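Local coordinates for acyl carrier protein (Thermotoga maritima, PDB 1VKU), which probably carries the growing acyl chain in fatty acid biosynthesis, as a small helical protein of the phosphopantetheine-binding family, at residues A[14-19]-A[83-87]; A[21-25]-A[59-64]. All coordinates share one frame; numbering follows the deposited sequence.

Interaction 1 (A[14-19]-A[83-87])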
# COMPACT_ATOMS: atom_id res chain seq x y z
N GLU A 14 6.83 7.49 -9.28
CA GLU A 14 6.43 7.29 -7.88
C GLU A 14 5.38 6.20 -7.72
O GLU A 14 5.44 5.45 -6.78
CB GLU A 14 5.95 8.59 -7.22
CG GLU A 14 4.60 9.08 -7.75
CD GLU A 14 4.15 10.40 -7.13
OE1 GLU A 14 4.74 10.80 -6.08
OE2 GLU A 14 3.20 11.02 -7.70
N ARG A 15 4.42 6.10 -8.63
CA ARG A 15 3.38 5.09 -8.50
C ARG A 15 3.95 3.70 -8.79
O ARG A 15 3.69 2.78 -8.02
CB ARG A 15 2.19 5.38 -9.42
CG ARG A 15 1.54 6.73 -9.16
CD ARG A 15 0.20 6.95 -9.91
NE ARG A 15 -0.85 6.26 -9.19
CZ ARG A 15 -1.40 6.71 -8.06
NH1 ARG A 15 -1.04 7.90 -7.56
NH2 ARG A 15 -2.33 5.99 -7.42
N LYS A 16 4.70 3.56 -9.89
CA LYS A 16 5.37 2.30 -10.23
C LYS A 16 6.19 1.80 -9.06
O LYS A 16 6.18 0.61 -8.78
CB LYS A 16 6.21 2.40 -11.51
CG LYS A 16 5.36 2.82 -12.72
CD LYS A 16 5.91 2.44 -14.09
CE LYS A 16 4.83 2.72 -15.15
NZ LYS A 16 5.32 2.70 -16.55
N LYS A 17 6.91 2.70 -8.41
CA LYS A 17 7.77 2.35 -7.30
C LYS A 17 6.99 1.86 -6.08
O LYS A 17 7.35 0.86 -5.48
CB LYS A 17 8.70 3.51 -6.95
CG LYS A 17 9.80 3.81 -7.99
CD LYS A 17 10.60 5.01 -7.56
CE LYS A 17 11.66 5.35 -8.55
NZ LYS A 17 12.38 6.53 -8.06
N LEU A 18 5.91 2.55 -5.73
CA LEU A 18 5.06 2.11 -4.62
C LEU A 18 4.28 0.84 -4.92
O LEU A 18 4.07 0.03 -4.04
CB LEU A 18 4.14 3.23 -4.14
CG LEU A 18 4.91 4.40 -3.54
CD1 LEU A 18 3.99 5.56 -3.34
CD2 LEU A 18 5.58 4.02 -2.23
N ILE A 19 3.88 0.63 -6.17
CA ILE A 19 3.29 -0.67 -6.50
C ILE A 19 4.35 -1.76 -6.34
O ILE A 19 4.06 -2.85 -5.84
CB ILE A 19 2.65 -0.64 -7.91
CG1 ILE A 19 1.41 0.24 -7.87
CG2 ILE A 19 2.26 -2.03 -8.34
CD1 ILE A 19 0.90 0.69 -9.27
N ILE A 83 -1.76 3.49 -2.47
CA ILE A 83 -0.71 4.22 -3.17
C ILE A 83 -0.95 5.72 -2.95
O ILE A 83 -0.03 6.46 -2.63
CB ILE A 83 -0.72 3.88 -4.70
CG1 ILE A 83 -0.51 2.37 -4.98
CG2 ILE A 83 0.28 4.74 -5.48
CD1 ILE A 83 0.61 1.68 -4.16
N ASP A 84 -2.19 6.14 -3.09
CA ASP A 84 -2.56 7.53 -2.96
C ASP A 84 -2.32 8.07 -1.56
O ASP A 84 -1.80 9.16 -1.39
CB ASP A 84 -4.03 7.72 -3.30
CG ASP A 84 -4.31 7.79 -4.80
OD1 ASP A 84 -3.35 7.84 -5.62
OD2 ASP A 84 -5.48 7.79 -5.24
N ILE A 85 -2.70 7.30 -0.56
CA ILE A 85 -2.49 7.69 0.82
C ILE A 85 -1.01 7.87 1.10
O ILE A 85 -0.62 8.89 1.63
CB ILE A 85 -3.15 6.67 1.76
CG1 ILE A 85 -4.65 6.97 1.84
CG2 ILE A 85 -2.56 6.76 3.17
CD1 ILE A 85 -5.50 5.77 2.18
N VAL A 86 -0.20 6.88 0.74
CA VAL A 86 1.26 6.93 0.92
C VAL A 86 1.91 8.14 0.25
O VAL A 86 2.63 8.89 0.90
CB VAL A 86 1.93 5.60 0.49
CG1 VAL A 86 3.45 5.71 0.48
CG2 VAL A 86 1.48 4.47 1.43
N ILE A 87 1.64 8.37 -1.04
CA ILE A 87 2.07 9.62 -1.70
C ILE A 87 1.69 10.87 -0.92
O ILE A 87 2.53 11.76 -0.73
CB ILE A 87 1.55 9.70 -3.16
CG1 ILE A 87 2.28 8.68 -4.03
CG2 ILE A 87 1.76 11.09 -3.72
CD1 ILE A 87 1.54 8.27 -5.30
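Arg15 reaches across to Asp84 with the end of its guanidinium, NH1 and NH2 both closing on one oxygen, OD1. The bond from NH2 of Arg15 is the shorter, 2.8 Å to OD1 of Asp84, and it comes from above the carboxylate plane, whereas NH1 meets the same oxygen nearly along its C-O axis. OD1 itself lies close to the guanidinium plane, yet the two flat groups are turned 64° apart: a two-nitrogen, end-on grip on one atom, not a coplanar fork. A bend at chi3 (79°) swings the arginine's end toward the other helix and lays one guanidinium face over Ile83, whose CG2 sits 3.5 Å from NH2 of Arg15. NE of Arg15 in turn forms a salt bridge with Glu39, so the cation is shared between two acids. With an alanine in place of Arg15, Asp84 and Glu39 would probably lose their common countercharge and the methyl of Ile83 its flat cover. Inward of this salt bridge, helices 14-28 and 79-92 of the acyl carrier helical bundle pack at a steep angle, 113° between the short segments. Leu18 carries the apolar part of the contact: its CD1 touches CG1 of Ile87 at 3.6 Å, and its CD2 meets CG1 of Val86 at 3.8 Å. Ile83 pushes CD1 in beside the backbone of Leu18, 3.8 Å from its carbonyl O, and the same methyl lies against CG1 of Ile19. At the start of helix 14-28, the side chain of Glu14 crosses that of Ile87 at about a right angle, OE1 lying 3.8 Å from CG2 of Ile87.

Interaction 2 (A[21-25]-A[59-64])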
# COMPACT_ATOMS: atom_id res chain seq x y z
N LYS A 21 6.88 -1.76 -4.35
CA LYS A 21 7.08 -1.95 -2.93
C LYS A 21 5.93 -2.78 -2.32
O LYS A 21 6.17 -3.73 -1.57
CB LYS A 21 7.17 -0.59 -2.21
CG LYS A 21 7.62 -0.70 -0.79
CD LYS A 21 9.07 -1.10 -0.81
CE LYS A 21 9.54 -1.33 0.55
NZ LYS A 21 10.88 -1.85 0.44
N PHE A 22 4.70 -2.44 -2.67
CA PHE A 22 3.55 -3.25 -2.29
C PHE A 22 3.78 -4.73 -2.67
O PHE A 22 3.62 -5.59 -1.83
CB PHE A 22 2.31 -2.70 -2.98
CG PHE A 22 1.13 -3.61 -2.93
CD1 PHE A 22 0.81 -4.33 -1.80
CD2 PHE A 22 0.30 -3.71 -4.04
CE1 PHE A 22 -0.30 -5.17 -1.77
CE2 PHE A 22 -0.82 -4.54 -4.02
CZ PHE A 22 -1.11 -5.27 -2.89
N VAL A 23 4.18 -5.02 -3.91
CA VAL A 23 4.40 -6.41 -4.34
C VAL A 23 5.50 -7.09 -3.51
O VAL A 23 5.37 -8.26 -3.12
CB VAL A 23 4.66 -6.46 -5.84
CG1 VAL A 23 5.10 -7.85 -6.33
CG2 VAL A 23 3.41 -6.06 -6.55
N GLU A 24 6.57 -6.36 -3.21
CA GLU A 24 7.71 -6.91 -2.48
C GLU A 24 7.34 -7.24 -1.05
O GLU A 24 7.69 -8.31 -0.53
CB GLU A 24 8.88 -5.91 -2.52
CG GLU A 24 10.00 -6.13 -1.51
CD GLU A 24 10.80 -4.84 -1.24
OE1 GLU A 24 10.96 -4.00 -2.17
OE2 GLU A 24 11.25 -4.65 -0.09
N ILE A 25 6.64 -6.31 -0.41
CA ILE A 25 6.16 -6.52 0.95
C ILE A 25 5.17 -7.67 1.00
O ILE A 25 5.27 -8.53 1.85
CB ILE A 25 5.49 -5.24 1.50
CG1 ILE A 25 6.54 -4.17 1.82
CG2 ILE A 25 4.68 -5.58 2.73
CD1 ILE A 25 5.94 -2.82 2.05
N PHE A 59 3.29 -2.10 7.67
CA PHE A 59 4.57 -2.34 6.97
C PHE A 59 4.99 -1.11 6.15
O PHE A 59 6.15 -0.73 6.20
CB PHE A 59 4.55 -3.57 6.07
CG PHE A 59 4.56 -4.91 6.80
CD1 PHE A 59 5.51 -5.20 7.77
CD2 PHE A 59 3.65 -5.91 6.44
CE1 PHE A 59 5.51 -6.43 8.40
CE2 PHE A 59 3.66 -7.13 7.06
CZ PHE A 59 4.58 -7.39 8.04
N PHE A 60 4.07 -0.50 5.42
CA PHE A 60 4.34 0.77 4.75
C PHE A 60 4.71 1.89 5.73
O PHE A 60 5.62 2.67 5.49
CB PHE A 60 3.16 1.20 3.89
CG PHE A 60 3.22 0.69 2.48
CD1 PHE A 60 4.00 1.34 1.53
CD2 PHE A 60 2.55 -0.44 2.12
CE1 PHE A 60 4.08 0.88 0.23
CE2 PHE A 60 2.63 -0.93 0.80
CZ PHE A 60 3.41 -0.28 -0.14
N GLU A 61 3.99 1.97 6.84
CA GLU A 61 4.30 2.95 7.87
C GLU A 61 5.75 2.85 8.34
O GLU A 61 6.44 3.86 8.54
CB GLU A 61 3.37 2.74 9.06
CG GLU A 61 1.92 3.14 8.84
CD GLU A 61 1.09 3.12 10.13
OE1 GLU A 61 1.19 2.16 10.93
OE2 GLU A 61 0.33 4.07 10.36
N ASP A 62 6.21 1.63 8.56
CA ASP A 62 7.53 1.43 9.11
C ASP A 62 8.57 1.70 8.04
O ASP A 62 9.61 2.30 8.34
CB ASP A 62 7.66 -0.01 9.60
CG ASP A 62 8.96 -0.25 10.35
OD1 ASP A 62 9.34 0.59 11.20
OD2 ASP A 62 9.65 -1.28 10.18
N GLU A 63 8.28 1.29 6.79
CA GLU A 63 9.22 1.44 5.69
C GLU A 63 9.42 2.90 5.38
O GLU A 63 10.51 3.29 4.98
CB GLU A 63 8.69 0.79 4.40
CG GLU A 63 8.96 -0.69 4.27
CD GLU A 63 10.43 -1.02 4.18
OE1 GLU A 63 11.14 -0.40 3.36
OE2 GLU A 63 10.88 -1.90 4.95
N PHE A 64 8.37 3.70 5.52
CA PHE A 64 8.44 5.08 5.05
C PHE A 64 8.40 6.08 6.18
O PHE A 64 8.35 7.27 5.93
CB PHE A 64 7.35 5.35 4.02
CG PHE A 64 7.56 4.61 2.73
CD1 PHE A 64 8.55 5.01 1.84
CD2 PHE A 64 6.80 3.51 2.42
CE1 PHE A 64 8.76 4.30 0.63
CE2 PHE A 64 7.01 2.79 1.21
CZ PHE A 64 8.00 3.20 0.33
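Segments 21-25 and 59-64 are both helical, their axes 11.5 Å apart at closest approach and 114° apart in direction, a spacing wide enough for aromatic rings to lie between them. Phe60 reaches into it. Its ring presents one face to Ile25, whose CD1 stands 4.1 Å from the ring centroid and 14° off the normal, a CH-pi contact displaced toward the rim. The far end of the ring runs up against the other helix: CB of Phe22 lies in the ring plane, 3.9 Å from CZ of Phe60. Ile25 uses its second branch as well. CG2 of Ile25, anti to the backbone N, approaches Phe59 obliquely, 3.9 Å from CD2 of Phe59, so one isoleucine touches two aromatics with different methyls.

Lys21 passes Phe60 and Phe64 with its aliphatic part, the chain running opposite in direction to theirs; CG is 4.0 Å from CE1 of Phe60 and 4.1 Å from CE2 of Phe64. The kink of Lys21 at chi2 (70°) then leads NZ to the partly exposed side, where Glu24 of the same helix holds it at 2.9 Å through OE2. Glu63, on the other helix, adds a weak bond from NZ of Lys21 to its OE1 at 3.3 Å. The ammonium thus stands between two acids and probably eases the repulsion of their carboxylates.

Inward, the contact is continuous with the rest of the bundle: Phe22 meets the Phe43 ring and rests on Leu34 and Leu56, while helix 79-92 supplies Val79 to Phe22 and Leu82 and Val86 to Phe60.

Overall arrangement
Interactions 1 and 2 share helix 14-28, the first using its opening turns against helix 79-92, the second a later stretch against helix 50-64. Their centres are about 10 Å apart, and the two contacts meet directly: Leu18 CD2 lies 3.6 Å from Phe64 CZ, and Val86 CG2 lies 4.0 Å from Phe60 CD1. Leucine, valine and phenylalanines therefore join the three long helices in one apolar core, while each contact has its salt bridges at its outer side. Both lie away from Ser50, the predicted phosphopantetheine attachment site at the start of helix 50-64, which is unmodified here; both are packing contacts, and interaction 2 lies on the later part of that same helix.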